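Local coordinates for protein alanine racemase (Acinetobacter baumannii, PDB 4QHR) that belongs to the alanine racemase family and pairs an N-terminal TIM-barrel domain with a C-terminal, mostly beta domain in a two-chain assembly, at residues 58-63 with 87-92; 273-278 with 349-354; 283-288 with 294-299. One frame throughout, in Å; residues are numbered along the deposited sequence.

Following the chain from the N terminus, interaction 1 comes first. It closes the loop between helix 60-68 and helix 87-92 in the N-terminal barrel domain. Interaction 2 opens much later, at 273-278, and closes near the C terminus at 349-354. Interaction 3 pairs 283-288 with 294-299 and lies wholly within that long loop. No contact crosses another. Interactions 2 and 3 belong to the C-terminal domain and touch each other through Tyr277, which packs on Val287 and Val296. Interaction 1 lies apart from both in its own chain, but its Glu62 forms a salt bridge with Arg350 of the second subunit, a residue of interaction 2.

Interaction 1 of 3, residues 58-63 with 87-92; sequences ACLQEG and MPVAIE
Leu60 and Val89 meet with no ring, amide or carboxylate between them, so this contact has no stacked face or filled edge. The Glu62 carboxylate belongs to the 58-63 segment but does not touch 87-92. Its OE1 accepts a hydrogen bond from Ala58 N, 2.8 Å away and nearly along the C-O direction. Glu62 OE2 bonds Ala35 N, beside the modified Lys34, and also pairs with Arg350 of the second subunit.

The contact itself is made by methyl groups. Leu60 has CG anti to the backbone N (chi1 -179°), which carries its two methyls across to helix 87-92. Leu60 CD1 reaches Val89 CG1 at 3.9 Å, and Leu60 CD2 is 4.1 Å from the same CG1. The two side chains cross at about a right angle, with the one valine methyl meeting both leucine branches. Leu60 CD1 also lies 4.1 Å from Ala90 N, against the helix backbone. No hydrogen bond joins the segments. Phe95 of strand 95-99 touches both Leu60 and Ala90 and extends this apolar patch.

Cys59 is the N-cap residue of helix 60-68, and Gly63 N bonds its carbonyl. The arrangement is a light apolar contact between two helices that follow successive strands, 54-57 and 75-77, as in the outer helical layer of a TIM barrel.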
loop_
_atom_site.group_PDB
_atom_site.type_symbol
_atom_site.label_atom_id
_atom_site.label_comp_id
_atom_site.label_asym_id
_atom_site.label_seq_id
_atom_site.Cartn_x
_atom_site.Cartn_y
_atom_site.Cartn_z
ATOM N N ALA A 58 -4.202 10.920 14.082
ATOM C CA ALA A 58 -2.958 11.608 13.713
ATOM C C ALA A 58 -3.186 13.076 13.322
ATOM O O ALA A 58 -2.266 13.890 13.396
ATOM C CB ALA A 58 -2.265 10.867 12.613
ATOM N N CYS A 59 -4.399 13.433 12.904
ATOM C CA CYS A 59 -4.624 14.797 12.437
ATOM C C CYS A 59 -6.086 15.189 12.500
ATOM O O CYS A 59 -6.997 14.345 12.658
ATOM C CB CYS A 59 -4.062 15.016 11.015
ATOM S SG CYS A 59 -4.768 13.894 9.770
ATOM N N LEU A 60 -6.315 16.489 12.331
ATOM C CA LEU A 60 -7.681 17.018 12.398
ATOM C C LEU A 60 -8.621 16.310 11.434
ATOM O O LEU A 60 -9.787 16.045 11.764
ATOM C CB LEU A 60 -7.661 18.500 12.025
ATOM C CG LEU A 60 -8.960 19.297 12.038
ATOM C CD1 LEU A 60 -9.431 19.425 13.483
ATOM C CD2 LEU A 60 -8.706 20.665 11.414
ATOM N N GLN A 61 -8.148 16.070 10.217
ATOM C CA GLN A 61 -9.005 15.513 9.184
ATOM C C GLN A 61 -9.541 14.126 9.589
ATOM O O GLN A 61 -10.719 13.846 9.348
ATOM C CB GLN A 61 -8.332 15.480 7.814
ATOM C CG GLN A 61 -9.105 14.681 6.766
ATOM C CD GLN A 61 -10.535 15.157 6.587
ATOM O OE1 GLN A 61 -10.782 16.348 6.395
ATOM N NE2 GLN A 61 -11.486 14.228 6.634
ATOM N N GLU A 62 -8.698 13.277 10.170
ATOM C CA GLU A 62 -9.146 12.002 10.750
ATOM C C GLU A 62 -10.200 12.191 11.839
ATOM O O GLU A 62 -11.157 11.437 11.927
ATOM C CB GLU A 62 -7.962 11.155 11.281
ATOM C CG GLU A 62 -7.104 10.632 10.161
ATOM C CD GLU A 62 -5.825 9.886 10.598
ATOM O OE1 GLU A 62 -5.454 9.910 11.777
ATOM O OE2 GLU A 62 -5.207 9.285 9.714
ATOM N N GLY A 63 -10.027 13.206 12.682
ATOM C CA GLY A 63 -11.037 13.506 13.647
ATOM C C GLY A 63 -12.352 13.980 13.039
ATOM O O GLY A 63 -13.406 13.576 13.489
ATOM N N MET A 87 -7.208 25.431 15.161
ATOM C CA MET A 87 -7.675 25.603 16.531
ATOM C C MET A 87 -9.192 25.814 16.704
ATOM O O MET A 87 -9.780 25.144 17.563
ATOM C CB MET A 87 -6.898 26.730 17.265
ATOM C CG MET A 87 -5.443 26.347 17.565
ATOM S SD MET A 87 -5.263 24.858 18.576
ATOM C CE MET A 87 -6.078 25.404 20.055
ATOM N N PRO A 88 -9.808 26.711 15.921
ATOM C CA PRO A 88 -11.269 26.929 16.090
ATOM C C PRO A 88 -12.060 25.681 15.805
ATOM O O PRO A 88 -13.076 25.426 16.477
ATOM C CB PRO A 88 -11.604 28.040 15.070
ATOM C CG PRO A 88 -10.325 28.745 14.823
ATOM C CD PRO A 88 -9.216 27.709 14.996
ATOM N N VAL A 89 -11.597 24.892 14.823
ATOM C CA VAL A 89 -12.286 23.648 14.410
ATOM C C VAL A 89 -12.163 22.570 15.489
ATOM O O VAL A 89 -13.152 21.971 15.906
ATOM C CB VAL A 89 -11.722 23.079 13.095
ATOM C CG1 VAL A 89 -12.464 21.821 12.681
ATOM C CG2 VAL A 89 -11.782 24.126 11.971
ATOM N N ALA A 90 -10.943 22.368 15.967
ATOM C CA ALA A 90 -10.691 21.496 17.099
ATOM C C ALA A 90 -11.553 21.825 18.301
ATOM O O ALA A 90 -12.155 20.948 18.891
ATOM C CB ALA A 90 -9.203 21.524 17.489
ATOM N N ILE A 91 -11.625 23.091 18.669
ATOM C CA ILE A 91 -12.418 23.501 19.797
ATOM C C ILE A 91 -13.916 23.225 19.576
ATOM O O ILE A 91 -14.604 22.708 20.474
ATOM C CB ILE A 91 -12.134 24.968 20.117
ATOM C CG1 ILE A 91 -10.719 25.123 20.715
ATOM C CG2 ILE A 91 -13.148 25.527 21.043
ATOM C CD1 ILE A 91 -10.206 26.562 20.576
ATOM N N GLU A 92 -14.395 23.503 18.378
ATOM C CA GLU A 92 -15.824 23.397 18.055
ATOM C C GLU A 92 -16.252 21.931 18.052
ATOM O O GLU A 92 -17.325 21.575 18.559
ATOM C CB GLU A 92 -16.095 24.066 16.710
ATOM C CG GLU A 92 -17.456 23.806 16.067
ATOM C CD GLU A 92 -18.629 24.434 16.808
ATOM O OE1 GLU A 92 -19.738 23.905 16.612
ATOM O OE2 GLU A 92 -18.480 25.435 17.574
#

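Interaction 2 of 3, residues 273-278 with 349-354; sequences YGDGYP and SRPVRQ
Asp275 and Arg350 form the tight part of this contact, a bidentate, side-on salt bridge on a buried aspartate. Arg350 NE bonds Asp275 OD1 at 2.9 Å, and Arg350 NH2 bonds Asp275 OD2 at 3.0 Å. The two flat groups are not coplanar. Their planes are 44° apart, and OD1 and OD2 are both met from above the carboxylate plane. OD1, in contrast, lies close to the guanidinium plane, at its edge. A bend at chi3 (71°) turns the arginine head toward the aspartate.

Gly274 O lies over one guanidinium face. Gly274 has no side chain, and Arg350 NH2 comes to 3.5 Å from its C. Pro351 packs alongside, with CG 3.8 Å from Asp275 CB. The main polar partner of Asp275 is Arg2, which forms a salt bridge with OD2, so two arginines share this carboxylate. Arg350 NH1 pairs in turn with Asp303. The several bonds probably hold the carboxylate and guanidinium in place.

The other end is looser. The exposed Ser349 and Val352 flank the contact on the solvent side. Arg353 turns back on its own segment, where NH1 bonds Pro351 O at 2.8 Å.

The ion pair ties a loop after strand 264-269 to the residues leading into strand 352-355, in the C-terminal beta domain at the subunit interface.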
loop_
_atom_site.group_PDB
_atom_site.type_symbol
_atom_site.label_atom_id
_atom_site.label_comp_id
_atom_site.label_asym_id
_atom_site.label_seq_id
_atom_site.Cartn_x
_atom_site.Cartn_y
_atom_site.Cartn_z
ATOM N N TYR A 273 0.939 -6.820 -5.580
ATOM C CA TYR A 273 1.298 -5.628 -4.850
ATOM C C TYR A 273 0.449 -4.453 -5.202
ATOM O O TYR A 273 0.424 -3.514 -4.434
ATOM C CB TYR A 273 2.796 -5.282 -4.874
ATOM C CG TYR A 273 3.317 -4.997 -6.269
ATOM C CD1 TYR A 273 3.129 -3.784 -6.881
ATOM C CD2 TYR A 273 4.048 -5.976 -6.955
ATOM C CE1 TYR A 273 3.635 -3.537 -8.172
ATOM C CE2 TYR A 273 4.563 -5.742 -8.191
ATOM C CZ TYR A 273 4.328 -4.555 -8.806
ATOM O OH TYR A 273 4.840 -4.418 -10.100
ATOM N N GLY A 274 -0.271 -4.521 -6.329
ATOM C CA GLY A 274 -1.268 -3.517 -6.697
ATOM C C GLY A 274 -2.500 -3.536 -5.827
ATOM O O GLY A 274 -3.295 -2.560 -5.847
ATOM N N ASP A 275 -2.681 -4.634 -5.080
ATOM C CA ASP A 275 -3.693 -4.702 -4.027
ATOM C C ASP A 275 -3.149 -4.383 -2.644
ATOM O O ASP A 275 -3.917 -4.253 -1.704
ATOM C CB ASP A 275 -4.278 -6.081 -3.967
ATOM C CG ASP A 275 -4.818 -6.491 -5.252
ATOM O OD1 ASP A 275 -5.963 -6.044 -5.508
ATOM O OD2 ASP A 275 -4.083 -7.200 -6.009
ATOM N N GLY A 276 -1.849 -4.251 -2.546
ATOM C CA GLY A 276 -1.173 -4.066 -1.269
ATOM C C GLY A 276 -0.616 -5.349 -0.671
ATOM O O GLY A 276 -0.126 -5.320 0.433
ATOM N N TYR A 277 -0.640 -6.469 -1.401
ATOM C CA TYR A 277 0.090 -7.635 -0.955
ATOM C C TYR A 277 1.597 -7.414 -1.210
ATOM O O TYR A 277 1.946 -7.033 -2.321
ATOM C CB TYR A 277 -0.400 -8.860 -1.711
ATOM C CG TYR A 277 0.131 -10.173 -1.157
ATOM C CD1 TYR A 277 -0.343 -10.688 0.043
ATOM C CD2 TYR A 277 1.091 -10.875 -1.812
ATOM C CE1 TYR A 277 0.132 -11.891 0.556
ATOM C CE2 TYR A 277 1.559 -12.099 -1.333
ATOM C CZ TYR A 277 1.090 -12.593 -0.137
ATOM O OH TYR A 277 1.575 -13.808 0.334
ATOM N N PRO A 278 2.472 -7.605 -0.193
ATOM C CA PRO A 278 3.848 -7.136 -0.336
ATOM C C PRO A 278 4.631 -7.975 -1.331
ATOM O O PRO A 278 4.356 -9.162 -1.454
ATOM C CB PRO A 278 4.455 -7.300 1.058
ATOM C CG PRO A 278 3.343 -7.579 1.979
ATOM C CD PRO A 278 2.203 -8.125 1.172
ATOM N N SER A 349 -6.847 0.498 -2.697
ATOM C CA SER A 349 -8.301 0.585 -2.767
ATOM C C SER A 349 -8.901 -0.534 -3.635
ATOM O O SER A 349 -10.103 -0.660 -3.677
ATOM C CB SER A 349 -8.799 1.930 -3.326
ATOM O OG SER A 349 -8.293 2.082 -4.652
ATOM N N ARG A 350 -8.097 -1.373 -4.276
ATOM C CA ARG A 350 -8.660 -2.362 -5.215
ATOM C C ARG A 350 -9.495 -3.454 -4.486
ATOM O O ARG A 350 -10.661 -3.698 -4.884
ATOM C CB ARG A 350 -7.572 -2.952 -6.100
ATOM C CG ARG A 350 -8.146 -3.960 -7.081
ATOM C CD ARG A 350 -7.288 -4.006 -8.319
ATOM N NE ARG A 350 -6.012 -4.641 -7.997
ATOM C CZ ARG A 350 -4.999 -4.806 -8.832
ATOM N NH1 ARG A 350 -5.018 -4.307 -10.042
ATOM N NH2 ARG A 350 -3.926 -5.437 -8.407
ATOM N N PRO A 351 -8.946 -4.087 -3.424
ATOM C CA PRO A 351 -9.803 -5.043 -2.712
ATOM C C PRO A 351 -11.139 -4.496 -2.207
ATOM O O PRO A 351 -11.203 -3.388 -1.716
ATOM C CB PRO A 351 -8.909 -5.500 -1.531
ATOM C CG PRO A 351 -7.523 -5.319 -2.066
ATOM C CD PRO A 351 -7.606 -4.042 -2.824
ATOM N N VAL A 352 -12.193 -5.300 -2.306
ATOM C CA VAL A 352 -13.494 -4.962 -1.703
ATOM C C VAL A 352 -13.443 -5.120 -0.192
ATOM O O VAL A 352 -12.909 -6.126 0.292
ATOM C CB VAL A 352 -14.633 -5.837 -2.299
ATOM C CG1 VAL A 352 -15.942 -5.502 -1.637
ATOM C CG2 VAL A 352 -14.737 -5.545 -3.783
ATOM N N ARG A 353 -13.956 -4.125 0.548
ATOM C CA ARG A 353 -14.038 -4.202 1.992
ATOM C C ARG A 353 -15.419 -4.732 2.385
ATOM O O ARG A 353 -16.427 -4.235 1.879
ATOM C CB ARG A 353 -13.841 -2.852 2.643
ATOM C CG ARG A 353 -12.411 -2.506 2.951
ATOM C CD ARG A 353 -11.515 -2.427 1.722
ATOM N NE ARG A 353 -10.167 -1.994 2.084
ATOM C CZ ARG A 353 -9.183 -1.797 1.202
ATOM N NH1 ARG A 353 -9.372 -2.007 -0.117
ATOM N NH2 ARG A 353 -8.002 -1.392 1.653
ATOM N N GLN A 354 -15.435 -5.714 3.279
ATOM C CA GLN A 354 -16.654 -6.310 3.839
ATOM C C GLN A 354 -16.580 -6.407 5.366
ATOM O O GLN A 354 -15.688 -7.089 5.931
ATOM C CB GLN A 354 -16.864 -7.718 3.231
ATOM C CG GLN A 354 -18.253 -8.322 3.461
ATOM C CD GLN A 354 -18.452 -9.740 2.870
ATOM O OE1 GLN A 354 -18.234 -9.961 1.660
ATOM N NE2 GLN A 354 -18.922 -10.722 3.725
#

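Interaction 3 of 3, residues 283-288 with 294-299; sequences KQNFVA and CPVVGR
Val287 and Cys294 form an antiparallel hydrogen-bonded pair (Val287 N to Cys294 O 2.9 Å, Cys294 N to Val287 O 2.8 Å) next to the non-hydrogen-bonded pair Phe286 and Pro295, Val296 N bonds Asn285 O at 2.9 Å, and the directions of 286-288 and 294-297 are 133° apart, well short of straight antiparallel.

Phe286 and Pro295 share one face of the sheet. The ring crosses the proline obliquely, with Phe286 CE2 3.9 Å from Pro295 CB. Phe286 CG sits anti to the carbonyl carbon (chi1 -62°), which puts the ring on the Pro295 side, and its CD2 and CE2 atoms make the contact. From the loop before the strand, Gln284 lies beside Pro295 and points the same way, its amide NE2 3.3 Å from Pro295 CB.

Val287 and Cys294 share the other face, where Val287 CG2 lies 4.2 Å from Cys294 CB. Val287 is buried and also packs on Ile307, Val320 and Leu322. Its CG1 meets Val296 CG2 at 3.9 Å, with the two side chains at about a right angle. Asn285 runs alongside Val296 and hydrogen-bonds Arg327 through OD1. A water accepts from Asn285 N and donates a weak bond to Val296 O.

Strands 286-289 and 292-297 thus make a twisted beta hairpin, and its second strand pairs with strand 305-308 in the mixed sheet of the C-terminal domain.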
loop_
_atom_site.group_PDB
_atom_site.type_symbol
_atom_site.label_atom_id
_atom_site.label_comp_id
_atom_site.label_asym_id
_atom_site.label_seq_id
_atom_site.Cartn_x
_atom_site.Cartn_y
_atom_site.Cartn_z
ATOM N N LYS A 283 12.501 -14.318 3.413
ATOM C CA LYS A 283 12.386 -15.726 3.785
ATOM C C LYS A 283 11.176 -16.177 3.020
ATOM O O LYS A 283 10.431 -15.332 2.523
ATOM C CB LYS A 283 12.070 -15.890 5.283
ATOM C CG LYS A 283 12.688 -14.847 6.209
ATOM C CD LYS A 283 12.645 -15.188 7.705
ATOM C CE LYS A 283 11.394 -15.946 8.164
ATOM N NZ LYS A 283 11.567 -16.430 9.573
ATOM N N GLN A 284 10.925 -17.481 3.000
ATOM C CA GLN A 284 9.773 -18.059 2.304
ATOM C C GLN A 284 8.429 -17.628 2.972
ATOM O O GLN A 284 8.273 -17.658 4.204
ATOM C CB GLN A 284 9.911 -19.592 2.314
ATOM C CG GLN A 284 8.876 -20.354 1.492
ATOM C CD GLN A 284 9.246 -21.832 1.284
ATOM O OE1 GLN A 284 9.780 -22.534 2.195
ATOM N NE2 GLN A 284 8.946 -22.336 0.087
ATOM N N ASN A 285 7.459 -17.261 2.154
ATOM C CA ASN A 285 6.160 -16.864 2.638
ATOM C C ASN A 285 5.140 -17.923 2.211
ATOM O O ASN A 285 5.381 -18.682 1.251
ATOM C CB ASN A 285 5.798 -15.484 2.054
ATOM C CG ASN A 285 4.559 -14.914 2.690
ATOM O OD1 ASN A 285 4.337 -15.111 3.880
ATOM N ND2 ASN A 285 3.676 -14.308 1.874
ATOM N N PHE A 286 4.022 -17.969 2.926
ATOM C CA PHE A 286 2.973 -18.935 2.711
ATOM C C PHE A 286 1.628 -18.230 2.653
ATOM O O PHE A 286 1.466 -17.147 3.221
ATOM C CB PHE A 286 2.979 -19.972 3.851
ATOM C CG PHE A 286 4.261 -20.775 3.921
ATOM C CD1 PHE A 286 5.318 -20.291 4.626
ATOM C CD2 PHE A 286 4.391 -21.992 3.252
ATOM C CE1 PHE A 286 6.539 -20.990 4.664
ATOM C CE2 PHE A 286 5.588 -22.702 3.301
ATOM C CZ PHE A 286 6.671 -22.179 4.010
ATOM N N VAL A 287 0.676 -18.866 1.981
ATOM C CA VAL A 287 -0.734 -18.533 2.098
ATOM C C VAL A 287 -1.479 -19.720 2.759
ATOM O O VAL A 287 -0.951 -20.846 2.830
ATOM C CB VAL A 287 -1.377 -18.208 0.772
ATOM C CG1 VAL A 287 -0.643 -17.057 0.089
ATOM C CG2 VAL A 287 -1.397 -19.428 -0.182
ATOM N N ALA A 288 -2.707 -19.482 3.190
ATOM C CA ALA A 288 -3.510 -20.519 3.840
ATOM C C ALA A 288 -4.632 -20.908 2.901
ATOM O O ALA A 288 -5.379 -20.036 2.407
ATOM C CB ALA A 288 -4.050 -20.020 5.153
ATOM N N CYS A 294 0.555 -23.099 1.981
ATOM C CA CYS A 294 1.164 -23.300 0.683
ATOM C C CYS A 294 2.170 -22.201 0.368
ATOM O O CYS A 294 1.839 -21.009 0.486
ATOM C CB CYS A 294 0.097 -23.298 -0.411
ATOM S SG CYS A 294 -1.181 -24.510 -0.112
ATOM N N PRO A 295 3.397 -22.578 -0.045
ATOM C CA PRO A 295 4.385 -21.569 -0.318
ATOM C C PRO A 295 4.081 -20.712 -1.556
ATOM O O PRO A 295 3.541 -21.192 -2.565
ATOM C CB PRO A 295 5.673 -22.369 -0.541
ATOM C CG PRO A 295 5.266 -23.729 -0.849
ATOM C CD PRO A 295 3.910 -23.944 -0.255
ATOM N N VAL A 296 4.391 -19.425 -1.424
ATOM C CA VAL A 296 4.360 -18.484 -2.525
ATOM C C VAL A 296 5.661 -18.723 -3.314
ATOM O O VAL A 296 6.744 -18.790 -2.731
ATOM C CB VAL A 296 4.282 -17.026 -1.997
ATOM C CG1 VAL A 296 4.315 -16.032 -3.131
ATOM C CG2 VAL A 296 3.075 -16.832 -1.102
ATOM N N VAL A 297 5.558 -18.878 -4.630
ATOM C CA VAL A 297 6.703 -19.245 -5.446
ATOM C C VAL A 297 6.983 -18.227 -6.513
ATOM O O VAL A 297 6.038 -17.686 -7.153
ATOM C CB VAL A 297 6.590 -20.649 -6.079
ATOM C CG1 VAL A 297 6.507 -21.664 -4.951
ATOM C CG2 VAL A 297 5.381 -20.817 -6.989
ATOM N N GLY A 298 8.262 -17.948 -6.698
ATOM C CA GLY A 298 8.685 -16.944 -7.687
ATOM C C GLY A 298 8.238 -15.541 -7.256
ATOM O O GLY A 298 7.728 -15.351 -6.174
ATOM N N ARG A 299 8.391 -14.545 -8.115
ATOM C CA ARG A 299 8.057 -13.179 -7.716
ATOM C C ARG A 299 6.546 -12.865 -7.663
ATOM O O ARG A 299 5.689 -13.426 -8.428
ATOM C CB ARG A 299 8.727 -12.168 -8.657
ATOM C CG ARG A 299 10.245 -12.098 -8.446
ATOM C CD ARG A 299 10.829 -10.832 -9.029
ATOM N NE ARG A 299 12.294 -10.839 -8.968
ATOM C CZ ARG A 299 13.113 -10.343 -9.910
ATOM N NH1 ARG A 299 12.638 -9.800 -11.029
ATOM N NH2 ARG A 299 14.432 -10.396 -9.734
HETATM O O HOH W 1 7.991 -16.586 -0.446
#